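PDB 4JP0: 43.8 kDa insecticidal crystal protein from Bacillus thuringiensis, which forms, with its partner Cry34Ab1, a binary insecticidal toxin active on western corn rootworm larvae, probably attacking the midgut epithelium. Local coordinates for residues A[54-59]-A[90-95]; A[107-112]-A[131-136]; A[229-234]-A[293-298]; A[311-316]-A[338-343]. All coordinates share one frame; numbering follows the deposited sequence.

Contact 1 (A[54-59]-A[90-95])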
# COMPACT_ATOMS: atom_id res chain seq x y z
N ASP A 54 9.16 6.80 9.90
CA ASP A 54 9.90 7.50 10.95
C ASP A 54 11.43 7.41 10.83
O ASP A 54 12.14 7.20 11.83
CB ASP A 54 9.39 7.06 12.34
CG ASP A 54 7.87 7.22 12.50
OD1 ASP A 54 7.35 8.32 12.27
OD2 ASP A 54 7.11 6.28 12.86
N ASP A 55 11.91 7.56 9.60
CA ASP A 55 13.33 7.64 9.32
C ASP A 55 14.11 6.45 9.87
O ASP A 55 15.18 6.59 10.47
CB ASP A 55 13.91 8.97 9.83
CG ASP A 55 13.13 10.19 9.33
OD1 ASP A 55 12.85 10.29 8.12
OD2 ASP A 55 12.76 11.10 10.09
N GLN A 56 13.56 5.26 9.68
CA GLN A 56 14.24 4.02 10.09
C GLN A 56 14.46 3.12 8.90
O GLN A 56 13.96 3.40 7.81
CB GLN A 56 13.45 3.29 11.16
CG GLN A 56 13.48 4.01 12.52
CD GLN A 56 12.61 3.29 13.54
OE1 GLN A 56 11.40 3.25 13.41
NE2 GLN A 56 13.22 2.73 14.54
N TYR A 57 15.21 2.03 9.11
CA TYR A 57 15.55 1.13 8.04
C TYR A 57 15.48 -0.32 8.47
O TYR A 57 15.63 -0.61 9.67
CB TYR A 57 17.02 1.34 7.61
CG TYR A 57 17.32 2.72 7.15
CD1 TYR A 57 17.75 3.69 8.04
CD2 TYR A 57 17.13 3.08 5.83
CE1 TYR A 57 18.04 4.96 7.64
CE2 TYR A 57 17.42 4.37 5.41
CZ TYR A 57 17.87 5.30 6.33
OH TYR A 57 18.16 6.60 5.94
N ILE A 58 15.32 -1.20 7.47
CA ILE A 58 15.46 -2.64 7.66
C ILE A 58 16.73 -3.00 6.91
O ILE A 58 16.92 -2.57 5.76
CB ILE A 58 14.28 -3.41 7.04
CG1 ILE A 58 12.96 -3.01 7.71
CG2 ILE A 58 14.52 -4.91 7.16
CD1 ILE A 58 12.94 -3.31 9.24
N ILE A 59 17.63 -3.74 7.53
CA ILE A 59 18.89 -4.12 6.85
C ILE A 59 18.78 -5.59 6.41
O ILE A 59 18.68 -6.53 7.26
CB ILE A 59 20.07 -3.93 7.82
CG1 ILE A 59 20.09 -2.48 8.36
CG2 ILE A 59 21.39 -4.36 7.12
CD1 ILE A 59 21.24 -2.18 9.40
N LYS A 90 14.35 -3.06 13.54
CA LYS A 90 14.40 -1.67 13.01
C LYS A 90 15.68 -0.92 13.38
O LYS A 90 16.16 -1.00 14.52
CB LYS A 90 13.18 -0.87 13.50
CG LYS A 90 11.82 -1.48 13.10
CD LYS A 90 10.68 -0.48 13.41
CE LYS A 90 10.42 -0.44 14.89
NZ LYS A 90 9.26 0.49 15.32
N TRP A 91 16.24 -0.18 12.44
CA TRP A 91 17.51 0.52 12.68
C TRP A 91 17.42 1.99 12.32
O TRP A 91 16.60 2.39 11.48
CB TRP A 91 18.62 -0.13 11.81
CG TRP A 91 18.75 -1.59 12.11
CD1 TRP A 91 18.05 -2.61 11.55
CD2 TRP A 91 19.60 -2.18 13.10
NE1 TRP A 91 18.42 -3.80 12.12
CE2 TRP A 91 19.38 -3.56 13.07
CE3 TRP A 91 20.54 -1.65 13.99
CZ2 TRP A 91 20.07 -4.45 13.91
CZ3 TRP A 91 21.23 -2.53 14.82
CH2 TRP A 91 20.98 -3.90 14.79
N GLN A 92 18.29 2.78 12.96
CA GLN A 92 18.52 4.17 12.60
C GLN A 92 19.96 4.22 12.16
O GLN A 92 20.79 3.53 12.74
CB GLN A 92 18.33 5.11 13.80
CG GLN A 92 16.89 5.34 14.15
CD GLN A 92 16.73 6.22 15.37
OE1 GLN A 92 16.11 5.81 16.35
NE2 GLN A 92 17.33 7.42 15.33
N ILE A 93 20.26 4.98 11.10
CA ILE A 93 21.65 5.13 10.66
C ILE A 93 21.94 6.61 10.70
O ILE A 93 21.34 7.39 9.98
CB ILE A 93 21.80 4.55 9.25
CG1 ILE A 93 21.43 3.07 9.30
CG2 ILE A 93 23.21 4.67 8.75
CD1 ILE A 93 21.56 2.41 7.92
N LYS A 94 22.84 7.01 11.60
CA LYS A 94 23.02 8.40 11.95
C LYS A 94 24.39 8.87 11.50
O LYS A 94 25.38 8.32 11.92
CB LYS A 94 22.97 8.51 13.49
CG LYS A 94 21.77 7.80 14.15
CD LYS A 94 21.61 8.16 15.68
CE LYS A 94 22.80 7.62 16.53
NZ LYS A 94 22.80 8.13 17.97
N ALA A 95 24.43 9.88 10.64
CA ALA A 95 25.70 10.47 10.21
C ALA A 95 26.48 10.99 11.42
O ALA A 95 25.91 11.68 12.29
CB ALA A 95 25.45 11.59 9.23
O HOH W 1 17.92 6.83 10.61
O HOH W 2 19.18 8.25 7.97
O HOH W 3 16.78 -5.21 9.96
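Tyr57 and Trp91 form a single antiparallel bridge, a hydrogen-bonded pair, where strands 56-59 and 91-95 pass each other steeply: their axes come within 4.7 Å while their directions differ by 110°. The crossing lies in the ricin B-type beta-trefoil domain, and Trp91 is the tryptophan of one of the QxW motifs that mark this lectin family. Tyr57 N donates to Trp91 O over 2.8 Å and Trp91 N donates back to Tyr57 O over 2.9 Å. Beyond this pair the strands diverge, and one water spans part of the gap, giving a proton to Asp55 O and accepting the one on Ile93 N.

On the buried side the indole of Trp91 takes the methyl of Ile59 over one face: Ile59 CD1 stands 3.9 Å from the centroid of the five-membered ring, 16° off its normal, in a CH-pi contact. CD1 is anti to CA (chi2 179°), which carries the methyl out to the indole. Trp70 and Val72 of strand 69-73, Ile102 of strand 99-104 and Leu49 of strand 43-52 also pack on this side. Tyr57 crosses Ile93 at about a right angle, its CD1 lying 3.9 Å from Ile93 CG1; the Tyr57 hydroxyl is bonded to Leu2 N and to a second water that donates to Ile93 O. Toward solvent, the Gln56 side chain slants across that of Lys90, Gln56 NE2 lying 3.7 Å from Lys90 CB and weakly hydrogen-bonded to Asp105. At the rim of the indole, in its plane, a third water accepts from Ile59 N at 3.0 Å and, more weakly, from Trp91 NE1.

Contact 2 (A[107-112]-A[131-136]); sequences GKVLTA and PNQQWN
The indole of Trp135 receives Leu110 over one face and a carbonyl at its edge. Leu110 CD2 sits above the middle of the ring system, 3.7 Å from the centroid of the six-membered ring, in a CH-pi contact, while Leu110 O lies in the ring plane and accepts the proton of Trp135 NE1 over 3.0 Å. One residue thus holds the indole by face and rim together, and with its rotation fixed Trp135 packs against Ile102, Ile121 and Ile10. Gln133 and Trp135 are the glutamine and tryptophan of a QxW motif, the signature of the ricin-type beta-trefoil.

Leu110 CG, anti to the backbone N (chi1 -151°), lies near Trp135 CZ2, and chi2 (64°) brings CD2 over the ring; the leucine side chain runs at about a right angle to the indole. Relative to the Leu110 carbonyl the donor NE1 stands well above the plane.

The amide of Gln133 is the second flat group. Its chain lies beside Thr111, pointing the same way, and NE2 donates to Thr111 OG1 over 3.1 Å; that hydroxyl in turn donates to Val109 O. Gln133 NE2 also bonds Asp125 O, and OE1 accepts from Ser127 N, which makes the buried amide a tie to the residues that follow strand 121-124. Val109 crosses it, CG2 approaching Gln133 NE2 to 3.5 Å. At the far end the short 3-10 segment 131-132 meets the strand mainly through Asn132, whose side chain packs on Ala112; Asn132 O, also bonded by Asn12, accepts from Ala112 N over 3.0 Å, nearly straight at 171°.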
# COMPACT_ATOMS: atom_id res chain seq x y z
N GLY A 107 17.78 1.31 21.24
CA GLY A 107 18.63 2.40 21.66
C GLY A 107 20.13 2.12 21.72
O GLY A 107 20.94 3.08 21.83
N LYS A 108 20.51 0.85 21.69
CA LYS A 108 21.95 0.51 21.70
C LYS A 108 22.52 0.64 20.29
O LYS A 108 21.75 0.71 19.33
CB LYS A 108 22.16 -0.92 22.22
CG LYS A 108 21.61 -1.06 23.66
CD LYS A 108 21.96 -2.39 24.33
CE LYS A 108 20.92 -2.78 25.38
NZ LYS A 108 21.33 -3.99 26.16
N VAL A 109 23.84 0.64 20.18
CA VAL A 109 24.45 0.88 18.88
C VAL A 109 25.42 -0.23 18.54
O VAL A 109 26.00 -0.86 19.42
CB VAL A 109 25.16 2.28 18.82
CG1 VAL A 109 24.19 3.46 19.14
CG2 VAL A 109 26.40 2.33 19.79
N LEU A 110 25.60 -0.44 17.24
CA LEU A 110 26.49 -1.48 16.72
C LEU A 110 27.92 -1.17 17.16
O LEU A 110 28.44 -0.07 16.91
CB LEU A 110 26.44 -1.43 15.19
CG LEU A 110 26.70 -2.70 14.43
CD1 LEU A 110 25.55 -3.67 14.80
CD2 LEU A 110 26.78 -2.43 12.89
N THR A 111 28.57 -2.16 17.77
CA THR A 111 29.91 -2.00 18.32
C THR A 111 30.83 -3.20 18.00
O THR A 111 30.49 -4.36 18.27
CB THR A 111 29.75 -1.91 19.82
OG1 THR A 111 28.85 -0.82 20.12
CG2 THR A 111 31.03 -1.52 20.49
N ALA A 112 32.01 -2.94 17.43
CA ALA A 112 32.96 -4.00 17.18
C ALA A 112 33.71 -4.35 18.45
O ALA A 112 34.19 -3.46 19.16
CB ALA A 112 33.97 -3.59 16.09
N PRO A 131 35.66 4.82 18.34
CA PRO A 131 35.85 4.53 16.92
C PRO A 131 35.27 3.16 16.58
O PRO A 131 34.96 2.93 15.40
CB PRO A 131 37.38 4.57 16.76
CG PRO A 131 37.88 4.29 18.13
CD PRO A 131 36.94 5.05 19.04
N ASN A 132 35.15 2.26 17.57
CA ASN A 132 34.56 0.94 17.35
C ASN A 132 33.03 0.96 17.16
O ASN A 132 32.42 -0.05 16.79
CB ASN A 132 34.96 -0.01 18.47
CG ASN A 132 36.44 -0.46 18.33
OD1 ASN A 132 36.76 -1.29 17.48
ND2 ASN A 132 37.32 0.13 19.13
N GLN A 133 32.43 2.12 17.34
CA GLN A 133 31.01 2.31 17.13
C GLN A 133 30.76 3.13 15.86
O GLN A 133 29.65 3.56 15.60
CB GLN A 133 30.41 2.99 18.38
CG GLN A 133 30.43 2.03 19.59
CD GLN A 133 29.79 2.63 20.83
OE1 GLN A 133 29.72 3.85 20.94
NE2 GLN A 133 29.28 1.79 21.72
N GLN A 134 31.80 3.29 15.03
CA GLN A 134 31.62 4.04 13.79
C GLN A 134 31.74 3.08 12.58
O GLN A 134 32.62 2.21 12.55
CB GLN A 134 32.65 5.16 13.64
CG GLN A 134 32.92 6.01 14.90
CD GLN A 134 31.68 6.65 15.44
OE1 GLN A 134 30.94 7.28 14.69
NE2 GLN A 134 31.44 6.50 16.75
N TRP A 135 30.91 3.30 11.56
CA TRP A 135 30.76 2.37 10.45
C TRP A 135 30.70 3.11 9.12
O TRP A 135 30.15 4.21 9.03
CB TRP A 135 29.45 1.57 10.62
CG TRP A 135 29.43 0.81 11.92
CD1 TRP A 135 29.06 1.27 13.13
CD2 TRP A 135 29.99 -0.49 12.15
NE1 TRP A 135 29.29 0.34 14.11
CE2 TRP A 135 29.86 -0.77 13.53
CE3 TRP A 135 30.51 -1.48 11.31
CZ2 TRP A 135 30.26 -1.98 14.10
CZ3 TRP A 135 30.90 -2.70 11.86
CH2 TRP A 135 30.78 -2.94 13.26
N ASN A 136 31.24 2.46 8.09
CA ASN A 136 31.24 3.00 6.75
C ASN A 136 30.37 2.17 5.86
O ASN A 136 30.36 0.96 5.99
CB ASN A 136 32.66 2.96 6.22
CG ASN A 136 33.58 3.89 7.00
OD1 ASN A 136 33.24 5.06 7.27
ND2 ASN A 136 34.73 3.37 7.41
O HOH W 4 27.19 2.30 15.78

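Contact 3 (A[229-234]-A[293-298]); sequences YTYEWG and YQEQSE
Tyr293, Trp233 and Tyr229 lose the most surface where strands 229-234 and 293-298 run antiparallel. Tyr293 and Trp233 form one hydrogen-bonded pair of the ladder, with Tyr293 N donating to Trp233 O over 2.9 Å and Trp233 N returning a bond to Tyr293 O. Their side chains cross obliquely: Tyr293 CB sits over the five-membered ring of Trp233, 3.9 Å from its centroid, and Tyr293 CD1 continues across the same face to 3.7 Å from Trp233 CH2. The six-membered ring of Trp233 and the ring of Tyr293 are inclined at 38°, their centroids 4.7 Å apart. The indole NE1, covered by Tyr293 and by Glu295 CB at 3.8 Å, is buried without a hydrogen-bonding partner. The Tyr293 hydroxyl is bonded to Lys288 and to the backbone of Glu291.

Tyr229 repeats the pattern at the other end. Its CG stands between the backbone N and the carbonyl carbon (chi1 71°), and the ring leans across to the neighbouring strand, where Ser297 CB lies over one face, 4.2 Å from the centroid. Tyr231, between the two, does the same with Glu295 CB. The face carrying Thr230, Glu232 and Gln294 is polar and more exposed: Thr230 OG1 makes a weak bond to Gln294 OE1, and the chains of Glu232 and Gln294 lie side by side, Gln294 NE2 3.4 Å from Glu232 CG.

A twisted two-stranded antiparallel ribbon with aromatic residues lined along one face results, in a domain of long strands consistent with the aerolysin-like architecture of the toxin_10 family.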
# COMPACT_ATOMS: atom_id res chain seq x y z
N TYR A 229 -35.83 -1.09 -3.03
CA TYR A 229 -34.90 -1.94 -3.74
C TYR A 229 -33.62 -2.15 -2.93
O TYR A 229 -33.41 -1.53 -1.88
CB TYR A 229 -34.58 -1.37 -5.13
CG TYR A 229 -33.72 -0.12 -5.12
CD1 TYR A 229 -32.34 -0.19 -5.36
CD2 TYR A 229 -34.28 1.13 -4.89
CE1 TYR A 229 -31.55 0.94 -5.36
CE2 TYR A 229 -33.48 2.28 -4.89
CZ TYR A 229 -32.12 2.18 -5.13
OH TYR A 229 -31.33 3.32 -5.15
N THR A 230 -32.77 -3.03 -3.43
CA THR A 230 -31.52 -3.29 -2.77
C THR A 230 -30.40 -3.33 -3.81
O THR A 230 -30.57 -3.84 -4.92
CB THR A 230 -31.62 -4.62 -2.01
OG1 THR A 230 -30.41 -4.86 -1.28
CG2 THR A 230 -31.68 -5.79 -2.97
N TYR A 231 -29.27 -2.74 -3.46
CA TYR A 231 -28.11 -2.82 -4.34
C TYR A 231 -27.01 -3.44 -3.52
O TYR A 231 -27.09 -3.45 -2.29
CB TYR A 231 -27.69 -1.46 -4.91
CG TYR A 231 -27.21 -0.47 -3.89
CD1 TYR A 231 -25.87 -0.43 -3.50
CD2 TYR A 231 -28.08 0.45 -3.31
CE1 TYR A 231 -25.43 0.47 -2.59
CE2 TYR A 231 -27.63 1.37 -2.38
CZ TYR A 231 -26.30 1.37 -2.03
OH TYR A 231 -25.81 2.26 -1.11
N GLU A 232 -26.00 -3.96 -4.20
CA GLU A 232 -24.87 -4.60 -3.56
C GLU A 232 -23.64 -3.70 -3.51
O GLU A 232 -23.43 -2.88 -4.38
CB GLU A 232 -24.50 -5.83 -4.37
CG GLU A 232 -25.61 -6.87 -4.42
CD GLU A 232 -25.29 -7.99 -5.40
OE1 GLU A 232 -24.09 -8.12 -5.77
OE2 GLU A 232 -26.23 -8.72 -5.78
N TRP A 233 -22.83 -3.86 -2.48
CA TRP A 233 -21.58 -3.13 -2.40
C TRP A 233 -20.64 -3.95 -1.55
O TRP A 233 -21.02 -5.04 -1.09
CB TRP A 233 -21.77 -1.73 -1.84
CG TRP A 233 -22.33 -1.69 -0.44
CD1 TRP A 233 -23.65 -1.81 -0.07
CD2 TRP A 233 -21.59 -1.47 0.75
NE1 TRP A 233 -23.75 -1.70 1.30
CE2 TRP A 233 -22.50 -1.50 1.83
CE3 TRP A 233 -20.23 -1.29 1.03
CZ2 TRP A 233 -22.10 -1.33 3.15
CZ3 TRP A 233 -19.83 -1.13 2.33
CH2 TRP A 233 -20.76 -1.15 3.38
N GLY A 234 -19.44 -3.44 -1.33
CA GLY A 234 -18.44 -4.19 -0.57
C GLY A 234 -17.44 -4.80 -1.53
O GLY A 234 -16.92 -4.14 -2.43
N TYR A 293 -22.24 -6.84 0.79
CA TYR A 293 -23.46 -6.33 1.44
C TYR A 293 -24.59 -5.92 0.51
O TYR A 293 -24.41 -5.86 -0.70
CB TYR A 293 -23.12 -5.11 2.31
CG TYR A 293 -21.96 -5.36 3.22
CD1 TYR A 293 -20.71 -4.82 2.93
CD2 TYR A 293 -22.10 -6.15 4.37
CE1 TYR A 293 -19.63 -5.05 3.76
CE2 TYR A 293 -21.04 -6.39 5.19
CZ TYR A 293 -19.80 -5.84 4.88
OH TYR A 293 -18.73 -6.06 5.69
N GLN A 294 -25.76 -5.67 1.10
CA GLN A 294 -26.92 -5.14 0.37
C GLN A 294 -27.55 -4.01 1.16
O GLN A 294 -27.95 -4.19 2.30
CB GLN A 294 -27.97 -6.22 0.13
CG GLN A 294 -27.38 -7.49 -0.40
CD GLN A 294 -28.26 -8.13 -1.46
OE1 GLN A 294 -29.49 -8.09 -1.37
NE2 GLN A 294 -27.63 -8.74 -2.48
N GLU A 295 -27.61 -2.82 0.56
CA GLU A 295 -28.15 -1.69 1.28
C GLU A 295 -29.57 -1.48 0.82
O GLU A 295 -29.84 -1.38 -0.38
CB GLU A 295 -27.32 -0.44 1.02
CG GLU A 295 -27.74 0.75 1.88
CD GLU A 295 -27.63 0.48 3.37
OE1 GLU A 295 -26.90 -0.47 3.75
OE2 GLU A 295 -28.27 1.21 4.18
N GLN A 296 -30.47 -1.42 1.78
CA GLN A 296 -31.88 -1.19 1.45
C GLN A 296 -32.01 0.28 1.07
O GLN A 296 -31.43 1.14 1.72
CB GLN A 296 -32.76 -1.51 2.65
CG GLN A 296 -34.26 -1.37 2.39
CD GLN A 296 -35.08 -1.79 3.61
OE1 GLN A 296 -34.52 -2.27 4.61
NE2 GLN A 296 -36.40 -1.61 3.54
N SER A 297 -32.73 0.57 -0.00
CA SER A 297 -32.92 1.95 -0.36
C SER A 297 -34.27 2.16 -0.99
O SER A 297 -35.04 1.21 -1.17
CB SER A 297 -31.81 2.46 -1.29
OG SER A 297 -31.69 3.86 -1.16
N GLU A 298 -34.57 3.40 -1.31
CA GLU A 298 -35.89 3.69 -1.85
C GLU A 298 -35.75 4.77 -2.91
O GLU A 298 -34.87 5.62 -2.80
CB GLU A 298 -36.79 4.20 -0.71
CG GLU A 298 -38.16 3.57 -0.71
CD GLU A 298 -39.16 4.30 0.19
OE1 GLU A 298 -38.92 5.48 0.55
OE2 GLU A 298 -40.20 3.69 0.51
O HOH W 5 -31.84 5.16 -3.54

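Contact 4 (A[311-316]-A[338-343])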
# COMPACT_ATOMS: atom_id res chain seq x y z
N GLY A 311 -27.93 3.54 -9.98
CA GLY A 311 -26.98 4.06 -9.04
C GLY A 311 -25.55 3.67 -9.36
O GLY A 311 -25.30 2.66 -10.02
N PHE A 312 -24.62 4.51 -8.91
CA PHE A 312 -23.20 4.22 -9.07
C PHE A 312 -22.46 4.25 -7.75
O PHE A 312 -22.87 4.95 -6.82
CB PHE A 312 -22.57 5.23 -10.01
CG PHE A 312 -23.11 5.16 -11.41
CD1 PHE A 312 -24.17 5.96 -11.81
CD2 PHE A 312 -22.56 4.29 -12.33
CE1 PHE A 312 -24.68 5.89 -13.08
CE2 PHE A 312 -23.05 4.23 -13.62
CZ PHE A 312 -24.11 5.04 -13.99
N LEU A 313 -21.38 3.49 -7.70
CA LEU A 313 -20.46 3.43 -6.56
C LEU A 313 -19.06 3.72 -7.06
O LEU A 313 -18.71 3.38 -8.19
CB LEU A 313 -20.46 2.03 -5.98
CG LEU A 313 -21.77 1.66 -5.27
CD1 LEU A 313 -21.91 0.17 -5.14
CD2 LEU A 313 -21.76 2.36 -3.89
N THR A 314 -18.24 4.32 -6.18
CA THR A 314 -16.84 4.51 -6.47
C THR A 314 -16.18 3.21 -6.14
O THR A 314 -16.34 2.70 -5.02
CB THR A 314 -16.22 5.63 -5.62
OG1 THR A 314 -16.72 6.88 -6.07
CG2 THR A 314 -14.70 5.72 -5.86
N ILE A 315 -15.49 2.65 -7.12
CA ILE A 315 -14.73 1.43 -6.93
C ILE A 315 -13.29 1.81 -6.64
O ILE A 315 -12.77 2.74 -7.23
CB ILE A 315 -14.73 0.57 -8.20
CG1 ILE A 315 -16.16 0.28 -8.68
CG2 ILE A 315 -14.01 -0.77 -7.90
CD1 ILE A 315 -16.98 -0.58 -7.68
N THR A 316 -12.66 1.09 -5.71
CA THR A 316 -11.22 1.28 -5.48
C THR A 316 -10.53 -0.03 -5.82
O THR A 316 -10.91 -1.10 -5.31
CB THR A 316 -10.95 1.66 -4.04
OG1 THR A 316 -11.52 2.94 -3.80
CG2 THR A 316 -9.44 1.88 -3.78
N ASN A 338 -20.05 2.24 0.11
CA ASN A 338 -21.45 2.61 0.09
C ASN A 338 -21.66 4.08 0.40
O ASN A 338 -22.69 4.65 0.05
CB ASN A 338 -22.29 1.71 0.98
CG ASN A 338 -22.07 1.96 2.43
OD1 ASN A 338 -20.92 2.02 2.90
ND2 ASN A 338 -23.17 2.13 3.18
N ASP A 339 -20.66 4.73 1.00
CA ASP A 339 -20.80 6.16 1.26
C ASP A 339 -20.65 6.98 -0.03
O ASP A 339 -20.87 8.20 -0.05
CB ASP A 339 -19.81 6.62 2.34
CG ASP A 339 -20.33 6.33 3.74
OD1 ASP A 339 -21.56 6.18 3.91
OD2 ASP A 339 -19.59 6.24 4.74
N THR A 340 -20.28 6.32 -1.11
CA THR A 340 -20.15 7.05 -2.37
C THR A 340 -21.32 6.82 -3.30
O THR A 340 -21.30 7.27 -4.44
CB THR A 340 -18.88 6.66 -3.14
OG1 THR A 340 -18.94 5.28 -3.51
CG2 THR A 340 -17.65 6.79 -2.24
N TYR A 341 -22.34 6.13 -2.81
CA TYR A 341 -23.46 5.76 -3.66
C TYR A 341 -24.18 7.00 -4.16
O TYR A 341 -24.54 7.89 -3.38
CB TYR A 341 -24.42 4.84 -2.87
CG TYR A 341 -25.57 4.28 -3.67
CD1 TYR A 341 -25.34 3.41 -4.73
CD2 TYR A 341 -26.87 4.61 -3.35
CE1 TYR A 341 -26.40 2.88 -5.47
CE2 TYR A 341 -27.94 4.08 -4.09
CZ TYR A 341 -27.70 3.23 -5.14
OH TYR A 341 -28.77 2.74 -5.86
N ASN A 342 -24.40 7.06 -5.47
CA ASN A 342 -25.16 8.17 -6.01
C ASN A 342 -26.14 7.63 -6.99
O ASN A 342 -25.80 6.72 -7.74
CB ASN A 342 -24.25 9.14 -6.76
CG ASN A 342 -23.57 10.09 -5.83
OD1 ASN A 342 -24.11 11.18 -5.56
ND2 ASN A 342 -22.38 9.70 -5.33
N VAL A 343 -27.35 8.17 -7.01
CA VAL A 343 -28.30 7.72 -8.03
C VAL A 343 -28.54 8.79 -9.09
O VAL A 343 -28.36 10.01 -8.85
CB VAL A 343 -29.65 7.31 -7.42
CG1 VAL A 343 -29.49 6.06 -6.59
CG2 VAL A 343 -30.20 8.45 -6.56
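Phe312 and Asn342 are joined by the tight part of this contact, an antiparallel hydrogen-bonded pair in which Phe312 N donates to Asn342 O over 2.8 Å and Asn342 N to Phe312 O over 2.9 Å. Next to it, Gly311 and Val343 bring their CA atoms to 4.0 Å. The ring of Tyr341 lies against this glycine, CE1 3.8 Å from Gly311 CA, and the hydroxyl occupies the space into which a CB at Gly311 would project. Leu313 CD2 closes on the same ring at its edge and reaches Tyr341 CB at 3.8 Å.

Past Tyr341 the ladder loosens. Segment 338-341 turns away, held by Tyr341 N bonding back to Asn338 O, and the regular pairing resumes farther along, where Thr316 meets Thr335, three residues out of step. A side chain bridges the break: Thr340 OG1, turned between the backbone N and the carbonyl carbon (chi1 63°), accepts from Thr314 N over 2.9 Å at 168° while itself bonded to Asp337 O. The loose part is also the solvent side, with Asp339 exposed; within this segment Asn342 ND2 donates to Thr340 O from above the carbonyl plane.

The pairing belongs to the hairpin of strands 307-323 and 327-346 in the antiparallel four-stranded sheet, with strand 202-221 on the other flank of 307-323. Strand 225-234 covers the face bearing Val343: Tyr231 stacks on the ring of Tyr341, Tyr229 bonds its hydroxyl, and Trp233 touches Leu313. Over the other face, Phe312 packs on Pro159 and Ile167, from loop regions before strand 174-182.

How the contacts relate
From the N terminus the four contacts follow in series, none nested in or crossing another. Contact 1 closes a loop of 30 residues and contact 2 one of 18; both lie in the beta-trefoil, their centres 13 Å apart without touching. After the long passage into the toxin domain, contact 3 closes 58 residues that include helices 240-247 and 272-279, and contact 4 closes a loop of 21 residues within the hairpin of strands 307-323 and 327-346. Contacts 3 and 4 touch, centres 11 Å apart, so the two-stranded ribbon is tied to the four-stranded sheet. The two pairs lie on opposite sides of the chain's centre, contacts 1 and 3 being 47 Å apart centre to centre.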